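Local atomic coordinates of biotin protein ligase-like protein of unknown function (Silicibacter sp., PDB entry 3BFM), a protein that is of unknown function but resembles biotin protein ligases, carries bound calcium, and probably belongs to the biotin/lipoate protein ligase family. Residues 197-210 with 215-227. Residues are numbered along the deposited sequence; the frame is centred on the assembly and turned at random. Where two conformers were deposited one is given.
Sequences RTEAGRSGTFLGVD and MLLRDETTTHLIP
Thr205 and Arg218 exchange both backbone bonds of an antiparallel hydrogen-bonded pair: Thr205 N reaches Arg218 O at 2.8 Å, and Arg218 N returns to Thr205 O at 3.0 Å. The Arg218 side chain gives NE to Thr223 OG1, which lies in the guanidinium plane. Further along strands 205-209 and 215-218, Leu207 N gives to Leu216 O and Leu216 N to Gly208 O; Gly208 N is buried with no partner in the model. Strand 223-226 pairs with 215-218, completing a three-stranded sheet. At residue 204 the chain turns a corner, so the hairpin of strands 197-199 and 202-203, closed by a type I' turn, folds over the face bearing Met215 and Leu217. Selenomethionine Met215 lies between the Phe206 ring and the hairpin: its chain runs straight to SE and bends only at the last torsion (chi3 -76°), which sets CE 3.9 Å from the centroid of the Phe206 ring, nearly on the ring normal. The same methyl lies over one face of the Arg197 guanidinium, whose NH2 is salt-bridged to Glu199 OE1 at 2.7 Å and to Asp92. Leu217 CD2 lies 3.5 Å from Arg202 O. Beside it the His224 ring has Arg202 CD over one face and Thr222 CG2 over the other. His224 NE2 donates to Asp219 OD2 at 3.1 Å, from above the carboxylate plane; a water that accepts from Ser203 N donates to this same oxygen. Asp219 OD1 accepts from Thr221 N, an Asx turn, and from Thr222 N, completing an Asx motif that fixes the 219-222 turn. Direct backbone bonds thus join the sheet strands, whereas residues 197-203 make no direct hydrogen bond to 215-227 and meet them largely through apolar and CH-pi contacts and a water bridge, Arg197 being paired with Glu199 and Asp92.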
loop_
_atom_site.group_PDB
_atom_site.type_symbol
_atom_site.label_atom_id
_atom_site.label_comp_id
_atom_site.label_asym_id
_atom_site.label_seq_id
_atom_site.Cartn_x
_atom_site.Cartn_y
_atom_site.Cartn_z
ATOM N N ARG A 197 0.445 0.447 38.557
ATOM C CA ARG A 197 1.401 0.620 37.465
ATOM C C ARG A 197 2.438 1.650 37.864
ATOM O O ARG A 197 2.101 2.618 38.528
ATOM C CB ARG A 197 0.632 1.129 36.254
ATOM C CG ARG A 197 1.466 1.478 35.052
ATOM C CD ARG A 197 1.758 0.234 34.296
ATOM N NE ARG A 197 2.713 0.474 33.220
ATOM C CZ ARG A 197 2.700 -0.170 32.060
ATOM N NH1 ARG A 197 1.760 -1.078 31.808
ATOM N NH2 ARG A 197 3.617 0.117 31.146
ATOM N N THR A 198 3.691 1.423 37.460
ATOM C CA THR A 198 4.742 2.432 37.538
ATOM C C THR A 198 5.165 2.763 36.113
ATOM O O THR A 198 5.330 1.874 35.299
ATOM C CB THR A 198 5.951 1.924 38.369
ATOM O OG1 THR A 198 5.500 1.538 39.681
ATOM C CG2 THR A 198 7.031 3.015 38.497
ATOM N N GLU A 199 5.297 4.041 35.798
ATOM C CA GLU A 199 5.624 4.456 34.443
ATOM C C GLU A 199 6.273 5.825 34.507
ATOM O O GLU A 199 5.828 6.684 35.276
ATOM C CB GLU A 199 4.354 4.519 33.602
ATOM C CG GLU A 199 4.581 4.775 32.125
ATOM C CD GLU A 199 5.303 3.633 31.431
ATOM O OE1 GLU A 199 4.879 2.469 31.593
ATOM O OE2 GLU A 199 6.298 3.901 30.723
ATOM N N ALA A 200 7.338 6.016 33.724
ATOM C CA ALA A 200 8.056 7.292 33.694
ATOM C C ALA A 200 8.322 7.870 35.086
ATOM O O ALA A 200 8.147 9.064 35.308
ATOM C CB ALA A 200 7.288 8.293 32.854
ATOM N N GLY A 201 8.733 7.026 36.025
ATOM C CA GLY A 201 9.040 7.480 37.380
ATOM C C GLY A 201 7.844 7.904 38.221
ATOM O O GLY A 201 8.019 8.551 39.254
ATOM N N ARG A 202 6.638 7.545 37.778
ATOM C CA ARG A 202 5.401 7.857 38.497
ATOM C C ARG A 202 4.635 6.571 38.766
ATOM O O ARG A 202 4.736 5.605 38.011
ATOM C CB ARG A 202 4.551 8.832 37.685
ATOM C CG ARG A 202 5.180 10.208 37.609
ATOM C CD ARG A 202 4.676 11.025 36.443
ATOM N NE ARG A 202 5.644 12.062 36.078
ATOM C CZ ARG A 202 6.460 12.021 35.024
ATOM N NH1 ARG A 202 6.442 10.997 34.174
ATOM N NH2 ARG A 202 7.303 13.029 34.811
ATOM N N SER A 203 3.884 6.545 39.858
ATOM C CA SER A 203 3.114 5.362 40.179
ATOM C C SER A 203 1.667 5.693 40.468
ATOM O O SER A 203 1.335 6.801 40.875
ATOM C CB SER A 203 3.725 4.620 41.354
ATOM O OG SER A 203 4.940 4.003 40.961
ATOM N N GLY A 204 0.815 4.713 40.237
ATOM C CA GLY A 204 -0.594 4.891 40.426
ATOM C C GLY A 204 -1.345 3.744 39.826
ATOM O O GLY A 204 -0.766 2.666 39.595
ATOM N N THR A 205 -2.625 3.982 39.584
ATOM C CA THR A 205 -3.515 3.053 38.876
ATOM C C THR A 205 -3.620 3.434 37.397
ATOM O O THR A 205 -3.836 4.595 37.038
ATOM C CB THR A 205 -4.921 3.079 39.500
ATOM O OG1 THR A 205 -4.818 2.629 40.854
ATOM C CG2 THR A 205 -5.894 2.180 38.740
ATOM N N PHE A 206 -3.465 2.447 36.528
ATOM C CA PHE A 206 -3.587 2.692 35.114
ATOM C C PHE A 206 -5.055 2.794 34.815
ATOM O O PHE A 206 -5.759 1.797 34.644
ATOM C CB PHE A 206 -2.872 1.582 34.329
ATOM C CG PHE A 206 -3.027 1.652 32.847
ATOM C CD1 PHE A 206 -3.332 2.836 32.172
ATOM C CD2 PHE A 206 -2.793 0.499 32.100
ATOM C CE1 PHE A 206 -3.462 2.849 30.815
ATOM C CE2 PHE A 206 -2.945 0.505 30.718
ATOM C CZ PHE A 206 -3.259 1.666 30.082
ATOM N N LEU A 207 -5.513 4.039 34.736
ATOM C CA LEU A 207 -6.913 4.354 34.625
ATOM C C LEU A 207 -7.453 4.108 33.231
ATOM O O LEU A 207 -8.514 3.520 33.059
ATOM C CB LEU A 207 -7.087 5.826 34.954
ATOM C CG LEU A 207 -8.444 6.295 35.413
ATOM C CD1 LEU A 207 -8.760 5.616 36.748
ATOM C CD2 LEU A 207 -8.358 7.825 35.517
ATOM N N GLY A 208 -6.750 4.626 32.229
ATOM C CA GLY A 208 -7.072 4.353 30.833
ATOM C C GLY A 208 -6.173 5.212 29.978
ATOM O O GLY A 208 -5.081 5.610 30.434
ATOM N N VAL A 209 -6.639 5.548 28.778
ATOM C CA VAL A 209 -5.860 6.395 27.895
ATOM C C VAL A 209 -6.687 7.552 27.339
ATOM O O VAL A 209 -7.903 7.449 27.258
ATOM C CB VAL A 209 -5.257 5.590 26.718
ATOM C CG1 VAL A 209 -4.351 4.457 27.262
ATOM C CG2 VAL A 209 -6.350 5.014 25.843
ATOM N N ASP A 210 -6.007 8.634 26.978
ATOM C CA ASP A 210 -6.653 9.747 26.288
ATOM C C ASP A 210 -6.737 9.461 24.805
ATOM O O ASP A 210 -6.317 8.371 24.355
ATOM C CB ASP A 210 -5.982 11.091 26.644
ATOM C CG ASP A 210 -4.721 11.378 25.848
ATOM O OD1 ASP A 210 -4.254 10.516 25.071
ATOM O OD2 ASP A 210 -4.211 12.516 25.991
HETATM N N MSE A 215 -1.162 7.743 28.564
HETATM C CA MSE A 215 -1.604 6.988 29.739
HETATM C C MSE A 215 -2.108 7.946 30.796
HETATM O O MSE A 215 -1.423 8.899 31.151
HETATM C CB MSE A 215 -0.459 6.207 30.359
HETATM C CG MSE A 215 -0.794 5.485 31.634
HETATM SE SE MSE A 215 0.638 4.484 32.390
HETATM C CE MSE A 215 0.531 2.971 31.073
ATOM N N LEU A 216 -3.276 7.617 31.325
ATOM C CA LEU A 216 -3.818 8.281 32.493
ATOM C C LEU A 216 -3.456 7.432 33.706
ATOM O O LEU A 216 -3.968 6.336 33.885
ATOM C CB LEU A 216 -5.333 8.455 32.337
ATOM C CG LEU A 216 -5.743 9.326 31.133
ATOM C CD1 LEU A 216 -7.126 8.993 30.658
ATOM C CD2 LEU A 216 -5.613 10.783 31.513
ATOM N N LEU A 217 -2.591 7.970 34.553
ATOM C CA LEU A 217 -2.063 7.271 35.726
ATOM C C LEU A 217 -2.489 8.052 36.971
ATOM O O LEU A 217 -2.030 9.178 37.205
ATOM C CB LEU A 217 -0.550 7.163 35.635
ATOM C CG LEU A 217 0.193 6.262 36.621
ATOM C CD1 LEU A 217 -0.277 4.831 36.472
ATOM C CD2 LEU A 217 1.714 6.366 36.416
ATOM N N ARG A 218 -3.392 7.454 37.723
ATOM C CA ARG A 218 -3.977 8.113 38.901
ATOM C C ARG A 218 -3.299 7.680 40.186
ATOM O O ARG A 218 -3.345 6.494 40.581
ATOM C CB ARG A 218 -5.470 7.854 38.931
ATOM C CG ARG A 218 -6.203 8.716 39.955
ATOM C CD ARG A 218 -7.661 8.782 39.569
ATOM N NE ARG A 218 -7.842 9.690 38.432
ATOM C CZ ARG A 218 -8.974 9.862 37.769
ATOM N NH1 ARG A 218 -10.076 9.171 38.085
ATOM N NH2 ARG A 218 -8.988 10.710 36.764
ATOM N N ASP A 219 -2.626 8.619 40.838
ATOM C CA ASP A 219 -2.084 8.315 42.171
ATOM C C ASP A 219 -3.048 8.914 43.224
ATOM O O ASP A 219 -4.223 9.195 42.914
ATOM C CB ASP A 219 -0.578 8.676 42.312
ATOM C CG ASP A 219 -0.325 10.132 42.502
ATOM O OD1 ASP A 219 -1.257 10.869 42.932
ATOM O OD2 ASP A 219 0.839 10.538 42.246
ATOM N N GLU A 220 -2.589 9.062 44.463
ATOM C CA GLU A 220 -3.507 9.345 45.559
ATOM C C GLU A 220 -4.123 10.732 45.413
ATOM O O GLU A 220 -5.253 10.919 45.807
ATOM C CB GLU A 220 -2.818 9.187 46.923
ATOM C CG GLU A 220 -2.616 7.724 47.349
ATOM C CD GLU A 220 -2.074 7.585 48.760
ATOM O OE1 GLU A 220 -0.903 7.991 48.950
ATOM O OE2 GLU A 220 -2.832 7.081 49.653
ATOM N N THR A 221 -3.397 11.653 44.793
ATOM C CA THR A 221 -3.805 13.074 44.757
ATOM C C THR A 221 -3.940 13.702 43.390
ATOM O O THR A 221 -4.443 14.829 43.274
ATOM C CB THR A 221 -2.833 13.948 45.585
ATOM O OG1 THR A 221 -1.542 13.919 44.961
ATOM C CG2 THR A 221 -2.725 13.443 47.016
ATOM N N THR A 222 -3.553 12.990 42.330
ATOM C CA THR A 222 -3.513 13.599 41.025
ATOM C C THR A 222 -3.598 12.538 39.947
ATOM O O THR A 222 -3.497 11.360 40.235
ATOM C CB THR A 222 -2.217 14.416 40.830
ATOM O OG1 THR A 222 -2.377 15.326 39.733
ATOM C CG2 THR A 222 -1.005 13.509 40.607
ATOM N N THR A 223 -3.864 12.981 38.728
ATOM C CA THR A 223 -3.785 12.107 37.553
ATOM C C THR A 223 -2.672 12.617 36.665
ATOM O O THR A 223 -2.660 13.778 36.254
ATOM C CB THR A 223 -5.077 12.080 36.761
ATOM O OG1 THR A 223 -6.174 11.682 37.593
ATOM C CG2 THR A 223 -4.977 11.090 35.587
ATOM N N HIS A 224 -1.721 11.736 36.365
ATOM C CA HIS A 224 -0.618 12.057 35.463
ATOM C C HIS A 224 -1.054 11.699 34.074
ATOM O O HIS A 224 -1.768 10.708 33.886
ATOM C CB HIS A 224 0.618 11.242 35.820
ATOM C CG HIS A 224 1.072 11.425 37.222
ATOM N ND1 HIS A 224 1.724 12.563 37.638
ATOM C CD2 HIS A 224 0.963 10.631 38.313
ATOM C CE1 HIS A 224 2.005 12.460 38.924
ATOM N NE2 HIS A 224 1.542 11.303 39.360
ATOM N N LEU A 225 -0.658 12.525 33.106
ATOM C CA LEU A 225 -0.764 12.160 31.689
ATOM C C LEU A 225 0.633 11.865 31.151
ATOM O O LEU A 225 1.500 12.722 31.149
ATOM C CB LEU A 225 -1.441 13.261 30.866
ATOM C CG LEU A 225 -1.548 13.008 29.357
ATOM C CD1 LEU A 225 -2.557 11.963 29.110
ATOM C CD2 LEU A 225 -1.960 14.279 28.620
ATOM N N ILE A 226 0.837 10.635 30.705
ATOM C CA ILE A 226 2.116 10.221 30.132
ATOM C C ILE A 226 1.874 10.065 28.641
ATOM O O ILE A 226 1.205 9.113 28.219
ATOM C CB ILE A 226 2.613 8.914 30.744
ATOM C CG1 ILE A 226 2.475 8.939 32.274
ATOM C CG2 ILE A 226 4.056 8.630 30.302
ATOM C CD1 ILE A 226 3.424 9.872 32.967
ATOM N N PRO A 227 2.377 11.022 27.831
ATOM C CA PRO A 227 2.111 10.898 26.410
ATOM C C PRO A 227 2.841 9.664 25.819
ATOM O O PRO A 227 3.924 9.296 26.269
ATOM C CB PRO A 227 2.683 12.206 25.813
ATOM C CG PRO A 227 3.033 13.072 26.940
ATOM C CD PRO A 227 3.189 12.211 28.134
HETATM O O HOH W 1 2.941 8.845 41.697
#